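Local coordinates for GST N-terminal domain-containing protein (Pseudomonas syringae pv. tomato, PDB 3IC8) that is of unknown function but has the two-domain architecture of the glutathione S-transferases and may therefore bind glutathione or a related thiol, at residues I5-P10 against P41-L46; R19-F24 against R71-E76; K52-Q57 against C64-M69; F173-G176 against I180-F183; A241-E246 against E283-R288. All coordinates share one frame; numbering follows the deposited sequence.

Interaction 1: residues I5-P10 against P41-L46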
# COMPACT_ATOMS: atom_id res chain seq x y z
N ILE A 5 22.43 20.83 0.84
CA ILE A 5 22.28 21.00 -0.58
C ILE A 5 22.75 19.79 -1.34
O ILE A 5 23.84 19.36 -1.18
CB ILE A 5 23.04 22.23 -1.05
CG1 ILE A 5 22.50 23.48 -0.37
CG2 ILE A 5 22.90 22.39 -2.48
CD1 ILE A 5 23.26 24.70 -0.66
N LEU A 6 21.90 19.25 -2.17
CA LEU A 6 22.32 18.16 -3.01
C LEU A 6 22.45 18.59 -4.47
O LEU A 6 21.55 19.13 -5.05
CB LEU A 6 21.36 17.00 -2.89
CG LEU A 6 21.81 15.69 -3.51
CD1 LEU A 6 22.88 15.10 -2.67
CD2 LEU A 6 20.67 14.76 -3.64
N HIS A 7 23.61 18.35 -5.04
CA HIS A 7 23.87 18.60 -6.43
C HIS A 7 23.77 17.26 -7.14
O HIS A 7 24.54 16.38 -6.89
CB HIS A 7 25.28 19.12 -6.60
CG HIS A 7 25.51 20.46 -5.98
ND1 HIS A 7 25.54 21.61 -6.71
CD2 HIS A 7 25.74 20.82 -4.70
CE1 HIS A 7 25.77 22.63 -5.92
NE2 HIS A 7 25.89 22.18 -4.70
N HIS A 8 22.79 17.12 -8.01
CA HIS A 8 22.55 15.85 -8.65
C HIS A 8 21.83 15.95 -9.96
O HIS A 8 21.37 16.98 -10.33
CB HIS A 8 21.79 14.93 -7.73
CG HIS A 8 20.38 15.32 -7.52
ND1 HIS A 8 20.02 16.56 -7.07
CD2 HIS A 8 19.23 14.63 -7.68
CE1 HIS A 8 18.71 16.63 -6.99
NE2 HIS A 8 18.21 15.47 -7.34
N TYR A 9 21.74 14.85 -10.66
CA TYR A 9 20.97 14.84 -11.85
C TYR A 9 19.75 14.06 -11.50
O TYR A 9 19.80 12.91 -11.21
CB TYR A 9 21.75 14.18 -12.97
CG TYR A 9 21.19 14.39 -14.34
CD1 TYR A 9 21.31 15.59 -14.99
CD2 TYR A 9 20.54 13.38 -14.98
CE1 TYR A 9 20.79 15.76 -16.21
CE2 TYR A 9 20.04 13.54 -16.19
CZ TYR A 9 20.16 14.73 -16.80
OH TYR A 9 19.64 14.86 -18.02
N PRO A 10 18.63 14.74 -11.53
CA PRO A 10 17.38 14.27 -10.97
C PRO A 10 16.80 13.01 -11.58
O PRO A 10 16.17 12.27 -10.89
CB PRO A 10 16.47 15.45 -11.18
CG PRO A 10 17.35 16.55 -11.11
CD PRO A 10 18.58 16.17 -11.78
N PRO A 41 30.92 23.80 -14.74
CA PRO A 41 31.64 24.91 -14.11
C PRO A 41 31.11 25.35 -12.77
O PRO A 41 31.89 25.58 -11.89
CB PRO A 41 31.50 26.02 -15.14
CG PRO A 41 30.41 25.58 -16.01
CD PRO A 41 30.47 24.15 -16.09
N ASP A 42 29.81 25.47 -12.61
CA ASP A 42 29.27 25.76 -11.31
C ASP A 42 29.56 24.65 -10.32
O ASP A 42 29.76 24.91 -9.17
CB ASP A 42 27.79 26.09 -11.39
CG ASP A 42 27.51 27.31 -12.21
OD1 ASP A 42 28.43 27.75 -12.89
OD2 ASP A 42 26.39 27.84 -12.18
N LEU A 43 29.57 23.41 -10.76
CA LEU A 43 29.96 22.34 -9.89
C LEU A 43 31.42 22.35 -9.48
O LEU A 43 31.72 22.29 -8.32
CB LEU A 43 29.64 21.04 -10.57
CG LEU A 43 29.40 19.77 -9.78
CD1 LEU A 43 30.52 18.85 -9.99
CD2 LEU A 43 29.17 20.01 -8.35
N THR A 44 32.32 22.47 -10.43
CA THR A 44 33.74 22.52 -10.14
C THR A 44 34.18 23.78 -9.44
O THR A 44 35.22 23.84 -8.86
CB THR A 44 34.58 22.33 -11.35
OG1 THR A 44 34.16 23.25 -12.34
CG2 THR A 44 34.41 20.96 -11.88
N ALA A 45 33.32 24.78 -9.48
CA ALA A 45 33.55 25.97 -8.73
C ALA A 45 33.58 25.66 -7.27
O ALA A 45 34.37 26.21 -6.57
CB ALA A 45 32.49 26.95 -9.01
N LEU A 46 32.73 24.74 -6.83
CA LEU A 46 32.82 24.21 -5.49
C LEU A 46 33.78 23.05 -5.26
O LEU A 46 34.57 23.08 -4.38
CB LEU A 46 31.44 23.81 -5.01
CG LEU A 46 30.29 24.75 -5.29
CD1 LEU A 46 29.04 24.01 -5.16
CD2 LEU A 46 30.29 25.91 -4.39
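His-7 of strand 4-8 meets two leucines of helix 41-47, Leu-43 and Leu-46, with its imidazole. The histidine CG stands anti to its carbonyl carbon (chi1 -66°), which sends the ring off the strand toward the helix. Leu-46 has the same kind of first torsion and brings one methyl to the CE1-NE2 side of the ring: its CD1 is 3.6 Å from His-7 CE1 and 3.7 Å from His-7 NE2. The two side chains cross at about a right angle, and the methyl approaches the ring obliquely. Leu-43 CD2 comes from the same side as Leu-46 but more loosely, nearer the ND1 corner, 4.3 Å from His-7 ND1. All three residues are buried, where this face of the thioredoxin-like sheet meets its covering helices; Ala-231 of helix 228-237 also touches His-7, and Ala-235 touches Leu-46. One ring nitrogen, NE2, is hydrogen-bonded to Gln-57 OE1 on the adjacent strand 55-58. Histidine suits the place by offering both a nitrogen for that bond and carbon for aliphatic packing. The contact itself is therefore purely van der Waals, while the hydrogen bond to Gln-57 would limit the rotation of the ring.

Interaction 2: residues R19-F24 against R71-E76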
# COMPACT_ATOMS: atom_id res chain seq x y z
N ARG A 19 19.24 10.20 -2.79
CA ARG A 19 17.92 10.70 -2.58
C ARG A 19 17.16 9.92 -1.51
O ARG A 19 16.45 10.48 -0.72
CB ARG A 19 17.19 10.61 -3.91
CG ARG A 19 16.78 11.91 -4.47
CD ARG A 19 17.18 12.15 -5.90
NE ARG A 19 17.06 11.02 -6.80
CZ ARG A 19 17.63 10.96 -7.99
NH1 ARG A 19 18.36 11.94 -8.42
NH2 ARG A 19 17.50 9.92 -8.74
N LEU A 20 17.30 8.61 -1.52
CA LEU A 20 16.73 7.75 -0.52
C LEU A 20 17.36 8.03 0.81
O LEU A 20 16.72 7.95 1.81
CB LEU A 20 16.82 6.29 -0.89
CG LEU A 20 15.99 5.89 -2.09
CD1 LEU A 20 16.44 4.64 -2.70
CD2 LEU A 20 14.55 5.85 -1.81
N MSE A 21 18.63 8.33 0.80
CA MSE A 21 19.35 8.61 2.01
C MSE A 21 18.76 9.84 2.65
O MSE A 21 18.58 9.90 3.83
CB MSE A 21 20.83 8.80 1.73
CG MSE A 21 21.64 7.54 1.62
SE MSE A 21 23.33 7.71 0.78
CE MSE A 21 24.22 8.81 1.97
N LEU A 22 18.44 10.82 1.85
CA LEU A 22 17.76 11.98 2.34
C LEU A 22 16.39 11.66 2.87
O LEU A 22 15.97 12.24 3.81
CB LEU A 22 17.76 13.09 1.31
CG LEU A 22 19.14 13.65 1.05
CD1 LEU A 22 19.19 14.50 -0.15
CD2 LEU A 22 19.63 14.39 2.18
N GLY A 23 15.70 10.74 2.25
CA GLY A 23 14.41 10.32 2.74
C GLY A 23 14.40 9.62 4.08
O GLY A 23 13.54 9.86 4.87
N PHE A 24 15.35 8.75 4.29
CA PHE A 24 15.48 8.00 5.50
C PHE A 24 15.74 8.94 6.66
O PHE A 24 15.20 8.79 7.71
CB PHE A 24 16.60 6.98 5.29
CG PHE A 24 16.97 6.19 6.48
CD1 PHE A 24 16.18 5.19 6.93
CD2 PHE A 24 18.14 6.42 7.11
CE1 PHE A 24 16.53 4.48 7.97
CE2 PHE A 24 18.48 5.69 8.16
CZ PHE A 24 17.68 4.72 8.58
N ARG A 71 27.92 9.62 6.45
CA ARG A 71 28.47 10.02 7.71
C ARG A 71 28.24 11.46 8.12
O ARG A 71 28.08 11.74 9.26
CB ARG A 71 29.93 9.63 7.80
CG ARG A 71 30.04 8.17 7.92
CD ARG A 71 31.41 7.65 7.86
NE ARG A 71 31.39 6.23 7.62
CZ ARG A 71 31.25 5.30 8.54
NH1 ARG A 71 31.13 5.63 9.79
NH2 ARG A 71 31.25 4.05 8.22
N ARG A 72 28.28 12.38 7.18
CA ARG A 72 27.92 13.76 7.41
C ARG A 72 26.48 13.89 7.78
O ARG A 72 26.14 14.68 8.60
CB ARG A 72 28.26 14.61 6.21
CG ARG A 72 27.96 16.04 6.37
CD ARG A 72 28.50 16.55 7.67
NE ARG A 72 28.20 17.95 7.92
CZ ARG A 72 27.19 18.38 8.64
NH1 ARG A 72 26.35 17.55 9.18
NH2 ARG A 72 27.00 19.66 8.81
N LEU A 73 25.63 13.11 7.15
CA LEU A 73 24.23 13.09 7.47
C LEU A 73 23.96 12.60 8.88
O LEU A 73 23.14 13.12 9.57
CB LEU A 73 23.48 12.22 6.49
CG LEU A 73 23.22 12.80 5.12
CD1 LEU A 73 22.41 11.89 4.28
CD2 LEU A 73 22.62 14.18 5.17
N GLU A 74 24.70 11.58 9.26
CA GLU A 74 24.59 10.97 10.55
C GLU A 74 24.93 11.97 11.61
O GLU A 74 24.36 11.97 12.66
CB GLU A 74 25.50 9.75 10.61
CG GLU A 74 25.37 8.93 11.83
CD GLU A 74 24.55 7.69 11.63
OE1 GLU A 74 24.77 6.70 12.33
OE2 GLU A 74 23.68 7.71 10.77
N GLN A 75 25.91 12.81 11.33
CA GLN A 75 26.23 13.92 12.18
C GLN A 75 25.11 14.96 12.25
O GLN A 75 24.77 15.43 13.31
CB GLN A 75 27.55 14.54 11.74
CG GLN A 75 27.83 15.92 12.26
CD GLN A 75 29.05 16.53 11.64
OE1 GLN A 75 29.20 17.74 11.62
NE2 GLN A 75 29.92 15.71 11.12
N GLU A 76 24.52 15.31 11.12
CA GLU A 76 23.41 16.24 11.13
C GLU A 76 22.16 15.75 11.81
O GLU A 76 21.62 16.43 12.62
CB GLU A 76 23.09 16.68 9.72
CG GLU A 76 22.14 17.84 9.61
CD GLU A 76 22.81 19.17 9.82
OE1 GLU A 76 22.17 20.18 9.61
OE2 GLU A 76 23.97 19.22 10.19
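This is an apolar helix-to-helix contact in which Leu-73 of helix 66-76 meets Met-21 and Leu-22 of helix 16-25, the two helices lying together on one face of the thioredoxin-like N-terminal sheet. The alpha carbons of Leu-22 and Leu-73 come within 8.3 Å. Leu-73, with its CG beside the backbone N (chi1 -76°), points at the other helix and divides its two methyls between the neighbours. Leu-73 CD1 lies 4.3 Å from CE of the selenomethionine Met-21, and Leu-73 CD2 lies 4.2 Å from Leu-22 CD2. The long side chain of Met-21 leaves its helix toward the partner, so the chain crosses the gap and its terminal methyl makes the contact, whereas Leu-22 starts off at an angle and reaches Leu-73 with a branch end. On the sheet side, Leu-22 rests on Leu-6 and Trp-29. Another flank of helix 66-76 is polar: Arg-72 and Glu-76, one turn apart, form a salt bridge of 3.1 Å between Arg-72 NH1 and Glu-76 OE2, and Gln-75 OE1 sits 3.6 Å above the guanidinium centre. Arg-72 NE is bonded to Tyr-63 OH as well. Helix 66-76 is thus amphipathic, with Leu-73 directed at helix 16-25 and charged residues on other sides. Between the segments there are only dispersion forces and the burial of hydrocarbon, with no hydrogen bond to dictate a precise alignment.

Interaction 3: residues K52-Q57 against C64-M69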
# COMPACT_ATOMS: atom_id res chain seq x y z
N LYS A 52 32.04 13.64 -9.83
CA LYS A 52 31.13 12.55 -9.64
C LYS A 52 30.10 12.95 -8.61
O LYS A 52 30.43 13.37 -7.54
CB LYS A 52 31.86 11.30 -9.22
CG LYS A 52 31.14 10.07 -9.60
CD LYS A 52 30.65 9.33 -8.38
CE LYS A 52 31.41 8.06 -8.17
NZ LYS A 52 30.60 6.88 -8.53
N THR A 53 28.85 12.82 -8.95
CA THR A 53 27.78 13.31 -8.14
C THR A 53 26.94 12.11 -7.92
O THR A 53 27.11 11.15 -8.59
CB THR A 53 27.02 14.37 -8.87
OG1 THR A 53 26.64 13.88 -10.14
CG2 THR A 53 27.87 15.55 -9.08
N PRO A 54 26.06 12.12 -6.94
CA PRO A 54 25.69 13.31 -6.19
C PRO A 54 26.70 13.84 -5.21
O PRO A 54 27.51 13.12 -4.71
CB PRO A 54 24.45 12.85 -5.47
CG PRO A 54 23.97 11.78 -6.23
CD PRO A 54 25.12 11.05 -6.70
N VAL A 55 26.61 15.13 -4.95
CA VAL A 55 27.52 15.82 -4.08
C VAL A 55 26.76 16.61 -3.04
O VAL A 55 25.75 17.18 -3.33
CB VAL A 55 28.44 16.71 -4.88
CG1 VAL A 55 28.98 17.80 -4.06
CG2 VAL A 55 29.54 15.92 -5.43
N LEU A 56 27.25 16.63 -1.83
CA LEU A 56 26.58 17.30 -0.74
C LEU A 56 27.22 18.62 -0.32
O LEU A 56 28.36 18.67 0.02
CB LEU A 56 26.50 16.37 0.45
CG LEU A 56 25.41 16.48 1.49
CD1 LEU A 56 25.97 16.42 2.84
CD2 LEU A 56 24.58 17.68 1.33
N GLN A 57 26.45 19.69 -0.36
CA GLN A 57 26.94 20.97 0.07
C GLN A 57 26.23 21.46 1.30
O GLN A 57 25.03 21.51 1.34
CB GLN A 57 26.79 22.00 -1.03
CG GLN A 57 27.07 23.40 -0.60
CD GLN A 57 26.85 24.42 -1.68
OE1 GLN A 57 26.22 24.15 -2.67
NE2 GLN A 57 27.37 25.58 -1.49
N CYS A 64 32.14 14.89 -0.96
CA CYS A 64 32.27 14.09 -2.15
C CYS A 64 32.19 12.65 -1.80
O CYS A 64 32.77 12.22 -0.87
CB CYS A 64 33.64 14.32 -2.77
SG CYS A 64 33.98 15.93 -3.32
N ASP A 65 31.42 11.91 -2.56
CA ASP A 65 31.31 10.49 -2.37
C ASP A 65 30.16 10.19 -1.46
O ASP A 65 30.08 10.71 -0.37
CB ASP A 65 32.58 9.91 -1.80
CG ASP A 65 32.65 8.42 -1.95
OD1 ASP A 65 32.98 7.94 -3.03
OD2 ASP A 65 32.36 7.71 -1.01
N THR A 66 29.25 9.36 -1.91
CA THR A 66 28.07 9.07 -1.13
C THR A 66 28.37 8.39 0.17
O THR A 66 27.66 8.53 1.10
CB THR A 66 26.99 8.34 -1.90
OG1 THR A 66 27.39 7.00 -2.16
CG2 THR A 66 26.75 9.02 -3.16
N ALA A 67 29.43 7.63 0.21
CA ALA A 67 29.74 6.95 1.43
C ALA A 67 30.05 7.93 2.55
O ALA A 67 29.68 7.72 3.67
CB ALA A 67 30.86 6.03 1.22
N LEU A 68 30.77 8.97 2.22
CA LEU A 68 31.06 10.06 3.11
C LEU A 68 29.84 10.86 3.47
O LEU A 68 29.72 11.35 4.55
CB LEU A 68 32.11 10.97 2.51
CG LEU A 68 32.72 11.97 3.45
CD1 LEU A 68 33.62 11.29 4.38
CD2 LEU A 68 33.43 13.00 2.72
N MSE A 69 28.94 11.00 2.52
CA MSE A 69 27.76 11.79 2.67
C MSE A 69 26.91 11.22 3.77
O MSE A 69 26.30 11.94 4.52
CB MSE A 69 27.00 11.79 1.36
CG MSE A 69 25.80 12.65 1.33
SE MSE A 69 24.71 12.48 -0.25
CE MSE A 69 23.16 11.74 0.50
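Leu-56 and Met-69 both carry CG anti to the backbone N (chi1 -153° and -175°), and these torsions bring the two side chains together between strand 55-58 and helix 66-76. The segments belong to the thioredoxin-like domain of the glutathione transferase fold and include its characteristic cis-proline, Pro-54, which precedes the strand. Leu-56 and the selenomethionine Met-69 cross at about a right angle, the CG methylene of Met-69 lying against the leucine branch point: it is 3.9 Å from Leu-56 CG and 4.1 Å from Leu-56 CD1. Met-69 then bends at its third torsion, and its end packs among Leu-6, Ala-18 and Met-21, a role suited to an unbranched, flexible chain. At the start of the helix, Asp-65 occupies the N-cap position and accepts a weak bond from Ala-67 N at its OD2, 3.2 Å long. Its positive phi (93°) recalls the strained turn that precedes this helix in many glutathione transferases, where the cis-proline loop and this helix start border the glutathione site; a similar site here is plausible. The short, branched Thr-66 follows, and its methyl loosely approaches the pyrrolidine ring, Thr-66 CG2 lying 4.4 Å from Pro-54 CD.

Interaction 4: residues F173-G176 against I180-F183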
# COMPACT_ATOMS: atom_id res chain seq x y z
N PHE A 173 14.48 -5.52 8.04
CA PHE A 173 15.63 -4.99 7.36
C PHE A 173 16.82 -5.91 7.51
O PHE A 173 16.74 -6.89 8.19
CB PHE A 173 15.95 -3.60 7.87
CG PHE A 173 14.87 -2.63 7.65
CD1 PHE A 173 13.97 -2.35 8.62
CD2 PHE A 173 14.76 -1.98 6.47
CE1 PHE A 173 13.00 -1.48 8.42
CE2 PHE A 173 13.78 -1.10 6.29
CZ PHE A 173 12.90 -0.85 7.26
N LEU A 174 17.89 -5.60 6.82
CA LEU A 174 19.04 -6.48 6.74
C LEU A 174 19.74 -6.71 8.06
O LEU A 174 20.21 -7.77 8.33
CB LEU A 174 20.04 -5.99 5.69
CG LEU A 174 19.59 -5.91 4.24
CD1 LEU A 174 20.64 -5.32 3.45
CD2 LEU A 174 19.27 -7.21 3.72
N PHE A 175 19.78 -5.69 8.89
CA PHE A 175 20.41 -5.79 10.17
C PHE A 175 19.44 -5.63 11.29
O PHE A 175 19.80 -5.17 12.32
CB PHE A 175 21.52 -4.78 10.30
CG PHE A 175 22.75 -5.16 9.60
CD1 PHE A 175 22.96 -4.80 8.31
CD2 PHE A 175 23.71 -5.87 10.24
CE1 PHE A 175 24.09 -5.14 7.69
CE2 PHE A 175 24.83 -6.21 9.60
CZ PHE A 175 25.01 -5.84 8.33
N GLY A 176 18.20 -6.02 11.11
CA GLY A 176 17.23 -5.77 12.14
C GLY A 176 16.61 -4.43 11.91
O GLY A 176 15.61 -4.29 11.28
N ILE A 180 22.41 1.88 6.35
CA ILE A 180 22.91 2.37 5.10
C ILE A 180 23.02 1.19 4.16
O ILE A 180 22.92 1.33 2.98
CB ILE A 180 24.23 3.12 5.27
CG1 ILE A 180 24.75 3.66 3.96
CG2 ILE A 180 25.28 2.25 5.80
CD1 ILE A 180 23.87 4.64 3.32
N ALA A 181 23.21 0.02 4.72
CA ALA A 181 23.27 -1.19 3.96
C ALA A 181 21.99 -1.54 3.21
O ALA A 181 22.06 -2.05 2.15
CB ALA A 181 23.73 -2.33 4.80
N ASP A 182 20.84 -1.26 3.78
CA ASP A 182 19.60 -1.53 3.09
C ASP A 182 19.56 -0.73 1.82
O ASP A 182 19.17 -1.20 0.79
CB ASP A 182 18.40 -1.15 3.95
CG ASP A 182 18.25 -2.00 5.15
OD1 ASP A 182 17.79 -3.11 5.00
OD2 ASP A 182 18.58 -1.56 6.26
N PHE A 183 19.96 0.51 1.91
CA PHE A 183 20.03 1.35 0.75
C PHE A 183 21.03 0.96 -0.30
O PHE A 183 20.76 1.01 -1.47
CB PHE A 183 20.18 2.78 1.20
CG PHE A 183 19.08 3.22 2.05
CD1 PHE A 183 17.89 3.59 1.51
CD2 PHE A 183 19.20 3.23 3.39
CE1 PHE A 183 16.89 3.97 2.28
CE2 PHE A 183 18.18 3.61 4.16
CZ PHE A 183 17.03 3.98 3.59
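Ala-181, in the first turn of helix 180-193, turns its methyl toward the loop, where it meets the ring edge of Phe-175: Ala-181 CB lies 4.0 Å from Phe-175 CE1, near the ring plane. So small a side chain lets the loop come close to the helix. A leucine methyl touches the same residue's carbonyl, Leu-174 CD1 standing 3.8 Å from Ala-181 O. Next comes Asp-182, whose CG is anti to the carbonyl carbon (chi1 -67°), directing the carboxylate into the type I turn formed by residues 173-176. Asp-182 OD1 accepts from Leu-174 N through its syn lone pair, over 3.1 Å and nearly straight at 169°, and it is also bonded to Trp-211 NE1. OD2 is bonded to Ser-179 N. A Ser-x-x-Asp sequence with this backbone bond is consistent with the N-capping box found in the C-terminal domain of glutathione transferases; together with the two bonds to OD1 it gives both oxygens of the buried carboxylate a partner. Phe-173 presents its ring edge to OD1, with ring and carboxylate planes 76° apart and Phe-173 CB 3.4 Å from Asp-182 OD1. Phe-183, directed away from the turn, meets Phe-24 of the N-terminal domain edge to face.

Interaction 5: residues A241-E246 against E283-R288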
# COMPACT_ATOMS: atom_id res chain seq x y z
N ALA A 241 33.17 25.09 8.20
CA ALA A 241 32.98 24.64 9.55
C ALA A 241 34.29 24.34 10.21
O ALA A 241 35.28 24.10 9.57
CB ALA A 241 32.14 23.44 9.56
N PRO A 242 34.29 24.39 11.51
CA PRO A 242 35.49 24.13 12.27
C PRO A 242 35.88 22.70 12.03
O PRO A 242 35.00 21.88 11.90
CB PRO A 242 35.04 24.32 13.71
CG PRO A 242 33.62 24.17 13.69
CD PRO A 242 33.16 24.70 12.40
N LEU A 243 37.16 22.43 11.96
CA LEU A 243 37.68 21.11 11.72
C LEU A 243 37.47 20.20 12.89
O LEU A 243 37.36 20.62 13.99
CB LEU A 243 39.17 21.19 11.46
CG LEU A 243 39.67 22.18 10.45
CD1 LEU A 243 41.11 22.05 10.33
CD2 LEU A 243 39.05 21.92 9.16
N PRO A 244 37.48 18.91 12.64
CA PRO A 244 37.28 17.94 13.69
C PRO A 244 38.42 17.98 14.67
O PRO A 244 39.52 18.32 14.32
CB PRO A 244 37.28 16.64 12.93
CG PRO A 244 36.89 16.99 11.63
CD PRO A 244 37.46 18.28 11.33
N ASP A 245 38.16 17.62 15.91
CA ASP A 245 39.18 17.74 16.92
C ASP A 245 39.96 16.47 17.08
O ASP A 245 40.79 16.37 17.93
CB ASP A 245 38.61 18.19 18.26
CG ASP A 245 37.44 17.38 18.68
OD1 ASP A 245 36.81 17.76 19.66
OD2 ASP A 245 37.16 16.37 18.03
N GLU A 246 39.69 15.50 16.23
CA GLU A 246 40.32 14.21 16.31
C GLU A 246 41.81 14.30 16.07
O GLU A 246 42.26 15.11 15.29
CB GLU A 246 39.67 13.28 15.30
CG GLU A 246 40.59 12.32 14.65
CD GLU A 246 39.88 11.37 13.74
OE1 GLU A 246 40.41 10.30 13.48
OE2 GLU A 246 38.78 11.69 13.28
N GLU A 283 38.25 10.76 7.19
CA GLU A 283 38.20 11.97 6.41
C GLU A 283 39.49 12.68 6.05
O GLU A 283 40.41 12.73 6.81
CB GLU A 283 37.31 12.96 7.15
CG GLU A 283 36.59 13.92 6.29
CD GLU A 283 35.69 14.80 7.09
OE1 GLU A 283 35.85 14.89 8.30
OE2 GLU A 283 34.81 15.40 6.51
N LEU A 284 39.51 13.28 4.89
CA LEU A 284 40.51 14.24 4.52
C LEU A 284 39.85 15.55 4.12
O LEU A 284 38.92 15.55 3.37
CB LEU A 284 41.35 13.74 3.38
CG LEU A 284 41.98 12.38 3.50
CD1 LEU A 284 42.06 11.76 2.19
CD2 LEU A 284 43.31 12.53 4.04
N ILE A 285 40.35 16.66 4.62
CA ILE A 285 39.79 17.95 4.29
C ILE A 285 40.76 18.87 3.57
O ILE A 285 41.86 19.07 3.99
CB ILE A 285 39.30 18.65 5.52
CG1 ILE A 285 38.51 17.69 6.36
CG2 ILE A 285 38.40 19.74 5.15
CD1 ILE A 285 37.70 18.35 7.34
N LEU A 286 40.30 19.48 2.52
CA LEU A 286 41.20 20.26 1.79
C LEU A 286 40.60 21.63 1.52
O LEU A 286 39.43 21.76 1.28
CB LEU A 286 41.61 19.45 0.58
CG LEU A 286 42.02 20.01 -0.74
CD1 LEU A 286 42.15 18.89 -1.70
CD2 LEU A 286 40.93 20.93 -1.14
N ARG A 287 41.44 22.64 1.65
CA ARG A 287 41.06 24.03 1.52
C ARG A 287 41.46 24.52 0.16
O ARG A 287 42.54 24.28 -0.27
CB ARG A 287 41.73 24.87 2.60
CG ARG A 287 41.34 26.32 2.63
CD ARG A 287 42.47 27.19 3.12
NE ARG A 287 42.02 28.36 3.85
CZ ARG A 287 42.19 29.61 3.45
NH1 ARG A 287 42.80 29.89 2.32
NH2 ARG A 287 41.74 30.60 4.19
N ARG A 288 40.55 25.16 -0.54
CA ARG A 288 40.86 25.77 -1.81
C ARG A 288 40.10 27.06 -1.93
O ARG A 288 39.10 27.23 -1.30
CB ARG A 288 40.52 24.85 -2.95
CG ARG A 288 39.15 24.29 -2.90
CD ARG A 288 38.86 23.48 -4.10
NE ARG A 288 38.81 24.28 -5.29
CZ ARG A 288 37.73 24.88 -5.74
NH1 ARG A 288 36.60 24.77 -5.09
NH2 ARG A 288 37.77 25.58 -6.84
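The carboxylate of Glu-283 is the flat group in this contact, and it touches the loop through one oxygen: Pro-244 CG lies 4.1 Å from Glu-283 OE1, somewhat tilted out of the carboxylate plane. Its other oxygen, OE2, is hydrogen-bonded to His-299 ND1, which anchors the acid in the sheet. The glutamate chain runs extended beyond CG and crosses the proline ring at about a right angle. Next along the rim of that ring, Pro-244 CD meets Ile-285 CD1 at 4.0 Å, the isoleucine methyl pointing at the CD corner. Ile-285 has its CG1 branch anti to the carbonyl carbon (chi1 -45°), an angle that carries the longer arm, ending in CD1, toward the loop. Leu-243 comes to the same methyl from a neighbouring position, its CD2 4.2 Å from Ile-285 CD1. Proline suits an extended loop with no regular hydrogen bonding, since it lacks an amide proton and still offers apolar surface, while a beta-branched isoleucine is at home in a strand. The loop follows helix 228-237 and runs alongside strand 284-290, whose neighbours in the sheet also meet it: Phe-278 of strand 272-279 touches Pro-244, and His-297 of strand 296-300 touches Leu-243.

In the fold
Along the chain, interaction 3 is nested inside the loop closed by interaction 2, and both use helix 66-76; their centres lie 11 Å apart. Interaction 1 interleaves with interaction 2 and joins interaction 3 through the adjacent strands 4-8 and 55-58, with centres 10 Å apart. These three lie within the thioredoxin-like domain, helix 41-47 on one face of its sheet and helices 16-25 and 66-76 on the other. Interaction 4, in the helical C-terminal domain, touches interaction 2, placing helix 16-25 at the domain interface. Interaction 5 comes last, joins a loop to strand 284-290 of the same sheet, and meets interaction 1 through Arg-288, tying the C-terminal beta region to the N-terminal domain.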